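Local coordinates for ferrous iron uptake transporter protein B (PDB 3TAH) that probably transports ferrous iron across the membrane in a GTP-driven uptake system, this chain being its cytosolic G-protein domain with the helical domain that follows, at residues G107-I112 with T161-V166; I173-L178 with I246-A251; N115-L120 with V140-A145; Y60-Y65 with T101-T106. The protein carries 1 engineered substitution. All coordinates share one frame; numbering follows the deposited sequence.

Contact 1. Residues G107-I112 with T161-V166; sequences GIPVTI and TTTSTV
At the entry to strand 110-115 of the G domain, Pro109 packs into the loop that follows helix 151-159. Each side-chain carbon of the proline ring is in contact. CB faces Thr161 O and the methyl CG2 of Thr161, CG lies 3.5 Å from Thr162 O and 3.8 Å from Val166 CB, and CD meets Thr163 CG2 at 3.7 Å, the proline and threonine side chains crossing at about a right angle. Proline suits the place because it offers a rigid hydrocarbon surface and needs no partner for a backbone N-H.

No direct hydrogen bond joins the segments; a water bridges them instead. It lies 2.8 Å from Pro109 O, 2.8 Å from Thr111 OG1 and 2.7 Å from Thr161 O, tying the start of the strand to the loop. Thr111 carries OG1 beside its own backbone N (chi1 -67°), where the hydroxyl also touches Thr161 CB. The strand belongs to a beta-alpha-beta crossover of the P-loop GTPase fold: helix 93-105 leads back from strand 83-89 to its parallel neighbour 110-115. Gly107 makes the bend after that helix with a positive phi of 84°, an angle at which a side chain would collide with the carbonyl oxygen of the preceding residue.

On the loop side, Thr162 and Thr165 hold a turn with helical backbone angles through reciprocal bonds, Thr162 N to Thr165 OG1 at 2.9 Å and Thr165 N to Thr162 OG1 at 3.1 Å. The second of these forms an ST motif, and Val166 N closes the turn on Thr162 O, which keeps Val166 beside the proline.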
# COMPACT_ATOMS: atom_id res chain seq x y z
N GLY A 107 -1.89 -1.32 7.49
CA GLY A 107 -2.03 -2.43 8.40
C GLY A 107 -2.77 -3.64 7.86
O GLY A 107 -2.95 -4.60 8.60
N ILE A 108 -3.20 -3.62 6.59
CA ILE A 108 -3.75 -4.80 5.94
C ILE A 108 -2.58 -5.49 5.24
O ILE A 108 -1.97 -4.88 4.36
CB ILE A 108 -4.79 -4.46 4.90
CG1 ILE A 108 -5.95 -3.69 5.54
CG2 ILE A 108 -5.30 -5.74 4.25
CD1 ILE A 108 -6.99 -3.31 4.55
N PRO A 109 -2.24 -6.73 5.64
CA PRO A 109 -1.02 -7.38 5.10
C PRO A 109 -0.93 -7.38 3.59
O PRO A 109 -1.91 -7.71 2.91
CB PRO A 109 -1.13 -8.80 5.64
CG PRO A 109 -1.79 -8.59 6.93
CD PRO A 109 -2.88 -7.61 6.64
N VAL A 110 0.23 -6.98 3.09
CA VAL A 110 0.51 -6.85 1.67
C VAL A 110 1.25 -8.08 1.15
O VAL A 110 2.15 -8.59 1.82
CB VAL A 110 1.36 -5.57 1.41
CG1 VAL A 110 1.91 -5.54 0.01
CG2 VAL A 110 0.50 -4.33 1.72
N THR A 111 0.84 -8.55 -0.04
CA THR A 111 1.54 -9.57 -0.82
C THR A 111 1.81 -8.91 -2.19
O THR A 111 0.91 -8.29 -2.76
CB THR A 111 0.70 -10.83 -1.00
OG1 THR A 111 0.53 -11.48 0.27
CG2 THR A 111 1.36 -11.80 -1.99
N ILE A 112 3.03 -9.02 -2.72
CA ILE A 112 3.38 -8.35 -3.98
C ILE A 112 3.40 -9.33 -5.14
O ILE A 112 4.05 -10.37 -5.03
CB ILE A 112 4.75 -7.64 -3.90
CG1 ILE A 112 4.69 -6.42 -2.96
CG2 ILE A 112 5.23 -7.20 -5.29
CD1 ILE A 112 6.08 -5.75 -2.73
N THR A 161 -2.18 -14.65 3.69
CA THR A 161 -1.48 -13.52 4.28
C THR A 161 -2.52 -12.43 4.55
O THR A 161 -2.67 -11.47 3.79
CB THR A 161 -0.36 -13.02 3.36
OG1 THR A 161 0.48 -14.11 2.97
CG2 THR A 161 0.48 -11.93 4.05
N THR A 162 -3.25 -12.60 5.66
CA THR A 162 -4.40 -11.77 5.96
C THR A 162 -4.35 -11.12 7.34
O THR A 162 -3.48 -11.42 8.15
CB THR A 162 -5.70 -12.60 5.88
OG1 THR A 162 -5.77 -13.48 7.02
CG2 THR A 162 -5.78 -13.40 4.58
N THR A 163 -5.31 -10.22 7.58
CA THR A 163 -5.48 -9.57 8.88
C THR A 163 -5.72 -10.62 9.99
O THR A 163 -5.43 -10.37 11.16
CB THR A 163 -6.63 -8.54 8.85
OG1 THR A 163 -7.84 -9.20 8.46
CG2 THR A 163 -6.34 -7.40 7.88
N SER A 164 -6.23 -11.80 9.63
CA SER A 164 -6.44 -12.89 10.59
C SER A 164 -5.17 -13.70 10.82
O SER A 164 -4.86 -14.04 11.97
CB SER A 164 -7.60 -13.81 10.16
OG SER A 164 -8.77 -13.05 9.94
N THR A 165 -4.42 -14.00 9.76
CA THR A 165 -3.26 -14.89 9.85
C THR A 165 -1.94 -14.22 10.27
O THR A 165 -1.07 -14.88 10.85
CB THR A 165 -3.03 -15.65 8.51
OG1 THR A 165 -2.62 -14.75 7.48
CG2 THR A 165 -4.32 -16.36 8.08
N VAL A 166 -1.78 -12.94 9.99
CA VAL A 166 -0.54 -12.22 10.29
C VAL A 166 -0.64 -11.52 11.64
O VAL A 166 -1.67 -10.91 11.96
CB VAL A 166 -0.23 -11.20 9.14
CG1 VAL A 166 1.00 -10.31 9.45
CG2 VAL A 166 -0.01 -11.95 7.85
O HOH W 1 -1.58 -10.20 1.62

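Contact 2. Residues I173-L178 with I246-A251; sequences IYDDRL and INERYA
The side chains of Tyr174 and Glu248 run antiparallel, the phenol ring and the carboxylate turned 73° apart. The ring's CD1 runs 3.6 Å from Glu248 O, while the glutamate's CB touches both the ring at CD1 and Leu178 CD2, and its CG lies 3.7 Å from the same methyl. A bend at chi2 (-57°) turns Glu248 CD aside, and OE1 accepts from Asp175 N at 2.9 Å, the amide lying above the carboxylate plane.

Asp175 is the N-cap of helix 176-189, and its OD1 is gripped from opposite faces of the carboxylate: by Arg177 N at 2.9 Å and, in a salt bridge, by Arg177 NE at 2.8 Å. Aspartate suits a helix start because its short side chain can accept from a first-turn amide.

Arg249 crosses Tyr174 obliquely, guanidinium and ring planes 83° apart. Tyr174 OH and Arg249 NH1, though 3.2 Å apart, are not bonded to each other: the hydroxyl bonds to Glu105 of the G domain, and NH1 to Thr101 OG1 and, in a salt bridge, to Glu105, whose charge it probably offsets. Glu248 OE2 sits 5.0 Å from Asp175 OD2, where like charges may disfavour each other, which the nearby Arg177 guanidinium would ease.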
# COMPACT_ATOMS: atom_id res chain seq x y z
N ILE A 173 10.77 1.21 8.27
CA ILE A 173 11.34 2.03 9.33
C ILE A 173 12.12 3.15 8.67
O ILE A 173 13.02 2.88 7.85
CB ILE A 173 12.23 1.20 10.29
CG1 ILE A 173 11.41 0.14 11.01
CG2 ILE A 173 12.92 2.11 11.33
CD1 ILE A 173 12.26 -0.86 11.81
N TYR A 174 11.79 4.39 9.00
CA TYR A 174 12.42 5.58 8.42
C TYR A 174 13.48 6.14 9.36
O TYR A 174 13.78 5.54 10.40
CB TYR A 174 11.35 6.63 8.11
CG TYR A 174 10.27 6.10 7.20
CD1 TYR A 174 10.60 5.52 5.97
CD2 TYR A 174 8.94 6.17 7.55
CE1 TYR A 174 9.62 5.02 5.11
CE2 TYR A 174 7.95 5.66 6.70
CZ TYR A 174 8.30 5.09 5.48
OH TYR A 174 7.35 4.59 4.63
N ASP A 175 14.07 7.28 9.00
CA ASP A 175 15.09 7.92 9.83
C ASP A 175 14.62 8.08 11.28
O ASP A 175 13.44 8.37 11.52
CB ASP A 175 15.44 9.31 9.30
CG ASP A 175 16.60 9.92 10.07
OD1 ASP A 175 16.36 10.80 10.91
OD2 ASP A 175 17.73 9.45 9.85
N ASP A 176 15.54 7.88 12.23
CA ASP A 176 15.23 8.11 13.66
C ASP A 176 14.46 9.38 13.97
O ASP A 176 13.61 9.39 14.87
CB ASP A 176 16.50 8.13 14.52
CG ASP A 176 17.12 6.77 14.70
OD1 ASP A 176 16.45 5.75 14.44
OD2 ASP A 176 18.29 6.72 15.11
N ARG A 177 14.77 10.46 13.26
CA ARG A 177 14.12 11.76 13.50
C ARG A 177 12.66 11.76 13.05
O ARG A 177 11.82 12.39 13.70
CB ARG A 177 14.85 12.89 12.80
CG ARG A 177 16.24 13.21 13.34
CD ARG A 177 16.96 14.12 12.36
NE ARG A 177 17.30 13.42 11.13
CZ ARG A 177 17.80 13.99 10.03
NH1 ARG A 177 18.07 15.30 9.99
NH2 ARG A 177 18.06 13.25 8.97
N LEU A 178 12.36 11.06 11.96
CA LEU A 178 10.96 10.93 11.55
C LEU A 178 10.23 9.95 12.46
O LEU A 178 9.08 10.21 12.81
CB LEU A 178 10.82 10.51 10.08
CG LEU A 178 9.37 10.39 9.58
CD1 LEU A 178 8.55 11.67 9.86
CD2 LEU A 178 9.35 10.06 8.10
N ILE A 246 8.26 12.14 1.79
CA ILE A 246 8.62 11.73 0.43
C ILE A 246 10.05 11.24 0.36
O ILE A 246 10.32 10.16 -0.17
CB ILE A 246 8.44 12.90 -0.58
CG1 ILE A 246 6.96 13.22 -0.81
CG2 ILE A 246 9.09 12.54 -1.90
CD1 ILE A 246 6.76 14.48 -1.69
N ASN A 247 10.98 12.03 0.91
CA ASN A 247 12.39 11.68 0.89
C ASN A 247 12.66 10.40 1.65
O ASN A 247 13.45 9.56 1.20
CB ASN A 247 13.26 12.84 1.43
CG ASN A 247 13.22 14.07 0.55
OD1 ASN A 247 12.89 13.99 -0.63
ND2 ASN A 247 13.57 15.23 1.12
N GLU A 248 12.01 10.24 2.82
CA GLU A 248 12.18 9.02 3.63
C GLU A 248 11.64 7.78 2.92
O GLU A 248 12.28 6.73 3.00
CB GLU A 248 11.56 9.16 5.04
CG GLU A 248 12.33 10.11 5.96
CD GLU A 248 13.79 9.72 6.15
OE1 GLU A 248 14.09 8.54 6.36
OE2 GLU A 248 14.63 10.62 6.09
N ARG A 249 10.49 7.88 2.25
CA ARG A 249 9.97 6.75 1.46
C ARG A 249 10.98 6.30 0.40
O ARG A 249 11.33 5.13 0.33
CB ARG A 249 8.62 7.07 0.80
CG ARG A 249 7.47 7.29 1.75
CD ARG A 249 6.12 7.45 1.02
NE ARG A 249 5.08 7.84 1.97
CZ ARG A 249 4.54 7.02 2.87
NH1 ARG A 249 4.91 5.74 2.94
NH2 ARG A 249 3.61 7.47 3.71
N TYR A 250 11.45 7.23 -0.42
CA TYR A 250 12.44 6.90 -1.45
C TYR A 250 13.77 6.41 -0.88
O TYR A 250 14.36 5.51 -1.46
CB TYR A 250 12.66 8.06 -2.43
CG TYR A 250 11.51 8.22 -3.41
CD1 TYR A 250 11.20 7.20 -4.30
CD2 TYR A 250 10.74 9.38 -3.44
CE1 TYR A 250 10.13 7.33 -5.19
CE2 TYR A 250 9.68 9.51 -4.33
CZ TYR A 250 9.38 8.49 -5.20
OH TYR A 250 8.33 8.62 -6.10
N ALA A 251 14.22 6.96 0.24
CA ALA A 251 15.46 6.46 0.87
C ALA A 251 15.32 4.99 1.28
O ALA A 251 16.21 4.16 1.00
CB ALA A 251 15.89 7.36 2.03

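Contact 3. Residues N115-L120 with V140-A145; sequences NMIDVL and VVATSA. With BGO (3'-O-(N-methylanthraniloyl)guanosine-5'-diphosphate), chain C.
Asp118 and Ser144 meet beside the guanine base of the bound nucleotide. Asp118 takes both base donors: N1 reaches OD1 at 2.8 Å in an almost straight bond (178°), and N2 reaches OD2 at 2.9 Å. A carboxylate with two acceptors side by side matches guanine's paired N-H groups. Base atom O6 accepts from Ala145 N at 2.8 Å and from Met116 N, while Asn115 ND2 donates to N7 at 3.2 Å. Met116 SD lies against C4 and C5 of the base in the conformer described, one of two.

The second shell fixes these groups. Ser144 OG, anti to its backbone N (chi1 180°), donates to Asp118 OD1 at 2.6 Å from well above the carboxylate plane. Asn115 OD1 accepts from Thr143 OG1 at 3.0 Å, orienting the amide so that ND2 can serve N7 and also Ser14 O of the phosphate-binding loop. Behind them Ile117 N donates to Thr143 O at 3.3 Å, and Ile117 CG1 packs on Ala142 CB.

Asn115 to Asp118 occupy the place of the NKxD (G4) motif of GTPases, with methionine at the lysine position, and Ser144-Ala145 that of the G5 loop: together they read guanine.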
# COMPACT_ATOMS: atom_id res chain seq x y z
N ASN A 115 5.26 -8.12 -11.15
CA ASN A 115 4.75 -8.36 -12.51
C ASN A 115 5.72 -7.82 -13.58
O ASN A 115 6.66 -7.10 -13.26
CB ASN A 115 3.32 -7.80 -12.63
CG ASN A 115 2.56 -8.32 -13.84
OD1 ASN A 115 2.51 -9.53 -14.09
ND2 ASN A 115 1.96 -7.41 -14.61
N MET A 116 5.50 -8.17 -14.85
CA MET A 116 6.39 -7.79 -15.95
C MET A 116 7.75 -8.46 -15.84
O MET A 116 8.73 -7.95 -16.40
CB MET A 116 6.62 -6.28 -16.02
CG MET A 116 5.36 -5.47 -16.10
SD MET A 116 4.85 -5.33 -17.82
CE MET A 116 3.33 -4.43 -17.58
N ILE A 117 7.82 -9.58 -15.13
CA ILE A 117 9.10 -10.25 -14.88
C ILE A 117 9.75 -10.74 -16.19
O ILE A 117 10.98 -10.81 -16.30
CB ILE A 117 8.94 -11.38 -13.80
CG1 ILE A 117 10.24 -11.53 -13.00
CG2 ILE A 117 8.48 -12.71 -14.41
CD1 ILE A 117 10.53 -10.33 -12.08
N ASP A 118 8.92 -11.07 -17.18
CA ASP A 118 9.43 -11.50 -18.49
C ASP A 118 10.13 -10.37 -19.28
O ASP A 118 11.01 -10.65 -20.09
CB ASP A 118 8.29 -12.07 -19.34
CG ASP A 118 7.20 -11.05 -19.61
OD1 ASP A 118 6.52 -10.66 -18.64
OD2 ASP A 118 7.00 -10.63 -20.77
N VAL A 119 9.71 -9.13 -19.04
CA VAL A 119 10.25 -7.93 -19.69
C VAL A 119 11.62 -7.60 -19.12
O VAL A 119 12.54 -7.20 -19.84
CB VAL A 119 9.33 -6.70 -19.47
CG1 VAL A 119 9.87 -5.45 -20.18
CG2 VAL A 119 7.92 -6.99 -19.93
N LEU A 120 11.73 -7.75 -17.80
CA LEU A 120 12.96 -7.55 -17.05
C LEU A 120 14.07 -8.44 -17.59
O LEU A 120 15.19 -7.98 -17.81
CB LEU A 120 12.70 -7.86 -15.57
CG LEU A 120 13.68 -7.36 -14.52
CD1 LEU A 120 13.67 -5.84 -14.47
CD2 LEU A 120 13.30 -7.97 -13.18
N VAL A 140 6.71 -11.81 -1.69
CA VAL A 140 6.82 -11.37 -3.08
C VAL A 140 6.83 -12.60 -3.98
O VAL A 140 7.58 -13.55 -3.72
CB VAL A 140 8.11 -10.54 -3.32
CG1 VAL A 140 8.17 -10.05 -4.76
CG2 VAL A 140 8.22 -9.35 -2.35
N VAL A 141 6.02 -12.58 -5.04
CA VAL A 141 5.97 -13.64 -6.05
C VAL A 141 6.13 -13.02 -7.44
O VAL A 141 5.38 -12.12 -7.81
CB VAL A 141 4.64 -14.42 -5.98
CG1 VAL A 141 4.57 -15.48 -7.10
CG2 VAL A 141 4.47 -15.08 -4.62
N ALA A 142 7.11 -13.50 -8.21
CA ALA A 142 7.34 -13.03 -9.56
C ALA A 142 6.19 -13.51 -10.43
O ALA A 142 5.84 -14.70 -10.39
CB ALA A 142 8.66 -13.53 -10.12
N THR A 143 5.60 -12.60 -11.19
CA THR A 143 4.53 -12.95 -12.11
C THR A 143 4.75 -12.34 -13.50
O THR A 143 5.48 -11.36 -13.67
CB THR A 143 3.12 -12.47 -11.62
OG1 THR A 143 3.07 -11.04 -11.59
CG2 THR A 143 2.80 -13.01 -10.24
N SER A 144 4.09 -12.95 -14.48
CA SER A 144 3.97 -12.41 -15.83
C SER A 144 2.54 -12.63 -16.28
O SER A 144 2.10 -13.77 -16.44
CB SER A 144 4.94 -13.09 -16.81
OG SER A 144 4.78 -12.54 -18.10
N ALA A 145 1.80 -11.53 -16.46
CA ALA A 145 0.45 -11.58 -17.00
C ALA A 145 0.48 -12.04 -18.46
O ALA A 145 -0.43 -12.74 -18.91
CB ALA A 145 -0.25 -10.23 -16.84
C' BGO C . -0.86 -3.67 -23.85
N1 BGO C . 4.38 -8.84 -19.10
C2 BGO C . 4.36 -8.13 -20.32
N2 BGO C . 5.32 -8.32 -21.21
N3 BGO C . 3.37 -7.25 -20.56
C4 BGO C . 2.40 -7.08 -19.64
C5 BGO C . 2.37 -7.76 -18.41
C6 BGO C . 3.38 -8.67 -18.13
O6 BGO C . 3.42 -9.32 -17.08
N7 BGO C . 1.28 -7.34 -17.77
C8 BGO C . 0.64 -6.43 -18.51
N9 BGO C . 1.34 -6.29 -19.65
PA BGO C . -2.55 -3.31 -17.93
PB BGO C . -3.13 -1.65 -15.60
C1' BGO C . -0.27 -3.42 -25.26
O1' BGO C . -2.04 -3.99 -23.71
O1A BGO C . -3.05 -4.57 -17.36
C1B BGO C . 1.11 -5.44 -20.78
O1B BGO C . -2.34 -1.64 -14.37
C2' BGO C . -0.98 -3.77 -26.42
N2' BGO C . -2.19 -4.32 -26.37
O2' BGO C . -0.65 -6.15 -22.17
O2A BGO C . -3.42 -2.52 -18.86
C2B BGO C . -0.24 -5.18 -21.22
O2B BGO C . -4.35 -2.44 -15.55
C3' BGO C . -0.39 -3.52 -27.65
O3' BGO C . -0.11 -3.56 -22.80
O3A BGO C . -2.13 -2.30 -16.73
C3B BGO C . -0.77 -3.86 -21.56
O3B BGO C . -3.33 -0.28 -16.18
C4' BGO C . 0.87 -2.96 -27.74
O4' BGO C . 1.35 -4.08 -20.28
C4B BGO C . 0.21 -3.13 -20.64
C5' BGO C . 1.58 -2.61 -26.60
O5' BGO C . -1.15 -3.61 -18.66
C5B BGO C . -0.39 -2.59 -19.33
C6' BGO C . 1.00 -2.84 -25.34
CM' BGO C . -3.15 -4.25 -27.49

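Contact 4. Residues Y60-Y65 with T101-T106; sequences YSMSPY and TQLIET
The carboxamide of Gln102 hydrogen-bonds to Ser61 and Met62 with its two ends. NE2 donates to Ser61 OG at 2.9 Å, the serine oxygen close to the amide plane, in the one of two Ser61 conformers described here. OE1 accepts from Met62 N at 2.9 Å, with the donor tilted 29° from the carbonyl plane. Glutamine is apt here, since one neutral group supplies a donor and an acceptor on a chain long enough to cross from helix 93-105 to the loop.

The apolar contacts belong to Met62, whose side chain reaches toward the helix as that of Gln102 reaches toward the loop. It bends at chi3 (-70°), bringing CE to 3.6 Å from Gln102 O and 3.7 Å from Gln102 CB. The same methyl touches Leu103 CD2 and Thr106 CG2, each at 4.0 Å. Unbranched and flexible, methionine can set its terminal methyl against the helix; Phe200 of the helical domain also packs on it.

Within 101-106, Thr106 OG1 donates to Leu103 O at 2.7 Å and turns its methyl to Met62. Residues 60-65 follow Asp55-Leu56-Pro57-Gly58, the DxxG (G3) motif, placing them in the switch II region of the GTPase, here docked on helix 93-105.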
# COMPACT_ATOMS: atom_id res chain seq x y z
N TYR A 60 -0.71 6.04 -8.07
CA TYR A 60 0.72 6.16 -7.73
C TYR A 60 1.00 6.43 -6.24
O TYR A 60 2.11 6.19 -5.76
CB TYR A 60 1.34 7.31 -8.54
CG TYR A 60 1.37 7.00 -10.00
CD1 TYR A 60 2.29 6.08 -10.50
CD2 TYR A 60 0.50 7.61 -10.89
CE1 TYR A 60 2.34 5.77 -11.85
CE2 TYR A 60 0.54 7.30 -12.25
CZ TYR A 60 1.47 6.39 -12.72
OH TYR A 60 1.51 6.06 -14.06
N SER A 61 -0.01 6.91 -5.54
CA SER A 61 0.13 7.29 -4.14
C SER A 61 -1.26 7.37 -3.55
O SER A 61 -2.22 7.26 -4.28
CB SER A 61 0.83 8.65 -4.05
OG SER A 61 1.14 8.98 -2.71
N MET A 62 -1.35 7.51 -2.23
CA MET A 62 -2.64 7.72 -1.55
C MET A 62 -2.70 9.16 -1.02
O MET A 62 -2.70 9.41 0.20
CB MET A 62 -2.86 6.67 -0.47
CG MET A 62 -3.35 5.35 -1.06
SD MET A 62 -3.86 4.17 0.20
CE MET A 62 -2.28 3.84 0.84
N SER A 63 -2.76 10.09 -1.97
CA SER A 63 -2.86 11.51 -1.68
C SER A 63 -4.33 11.94 -1.69
O SER A 63 -5.20 11.19 -2.14
CB SER A 63 -2.06 12.33 -2.70
OG SER A 63 -2.88 12.71 -3.80
N PRO A 64 -4.63 13.16 -1.21
CA PRO A 64 -6.03 13.59 -1.18
C PRO A 64 -6.55 14.20 -2.50
O PRO A 64 -7.70 14.63 -2.55
CB PRO A 64 -6.06 14.62 -0.03
CG PRO A 64 -4.67 15.11 0.14
CD PRO A 64 -3.73 14.14 -0.58
N TYR A 65 -5.74 14.19 -3.55
CA TYR A 65 -5.96 15.00 -4.75
C TYR A 65 -6.62 14.33 -5.95
O TYR A 65 -6.75 14.96 -7.01
CB TYR A 65 -4.62 15.61 -5.16
CG TYR A 65 -3.97 16.40 -4.03
CD1 TYR A 65 -4.64 17.45 -3.42
CD2 TYR A 65 -2.68 16.09 -3.58
CE1 TYR A 65 -4.07 18.18 -2.39
CE2 TYR A 65 -2.09 16.82 -2.54
CZ TYR A 65 -2.80 17.87 -1.95
OH TYR A 65 -2.26 18.61 -0.93
N THR A 101 4.91 1.27 0.01
CA THR A 101 5.21 1.67 1.40
C THR A 101 3.95 2.17 2.12
O THR A 101 3.73 1.88 3.29
CB THR A 101 6.36 2.72 1.48
OG1 THR A 101 5.97 3.94 0.82
CG2 THR A 101 7.67 2.19 0.88
N GLN A 102 3.12 2.90 1.39
CA GLN A 102 1.88 3.41 1.94
C GLN A 102 0.84 2.33 2.18
O GLN A 102 0.09 2.39 3.15
CB GLN A 102 1.31 4.48 1.01
CG GLN A 102 2.22 5.69 0.83
CD GLN A 102 1.69 6.61 -0.24
OE1 GLN A 102 0.56 7.06 -0.15
NE2 GLN A 102 2.50 6.88 -1.26
N LEU A 103 0.79 1.35 1.28
CA LEU A 103 -0.10 0.19 1.44
C LEU A 103 0.25 -0.61 2.71
O LEU A 103 -0.65 -0.98 3.47
CB LEU A 103 -0.06 -0.71 0.21
CG LEU A 103 -0.54 -0.07 -1.11
CD1 LEU A 103 -0.24 -1.00 -2.30
CD2 LEU A 103 -2.04 0.31 -1.07
N ILE A 104 1.54 -0.84 2.95
CA ILE A 104 1.97 -1.58 4.15
C ILE A 104 1.47 -0.85 5.40
O ILE A 104 1.01 -1.48 6.35
CB ILE A 104 3.52 -1.77 4.18
CG1 ILE A 104 3.97 -2.67 3.02
CG2 ILE A 104 3.97 -2.37 5.53
CD1 ILE A 104 5.50 -2.73 2.77
N GLU A 105 1.56 0.47 5.39
CA GLU A 105 1.20 1.30 6.54
C GLU A 105 -0.30 1.26 6.90
O GLU A 105 -0.66 1.59 8.03
CB GLU A 105 1.66 2.73 6.29
CG GLU A 105 3.20 2.81 6.32
CD GLU A 105 3.78 4.06 5.69
OE1 GLU A 105 3.03 4.87 5.11
OE2 GLU A 105 5.01 4.22 5.79
N THR A 106 -1.15 0.84 5.97
CA THR A 106 -2.58 0.68 6.26
C THR A 106 -2.85 -0.41 7.32
O THR A 106 -3.92 -0.43 7.95
CB THR A 106 -3.41 0.33 5.00
OG1 THR A 106 -3.08 -1.00 4.57
CG2 THR A 106 -3.21 1.36 3.87

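Contacts 4, 1 and 3 follow the G domain along the chain. Helix 93-105 of contact 4 leads directly into strand 110-115 of contact 1, where Val110 packs back on Leu103 and Ile104; their centres are 16 Å apart. The same strand then runs to the nucleotide end of contact 3, which is nested within the loop closed by contact 1, and it pairs with edge strand 140-142 through Ile112 O and Val141 N. Contact 2 comes last, in the helical domain, about 28 Å from contact 3 between centres. It touches contact 4 at helix 93-105, so that helix joins the helical domain to the switch II side of the GTPase.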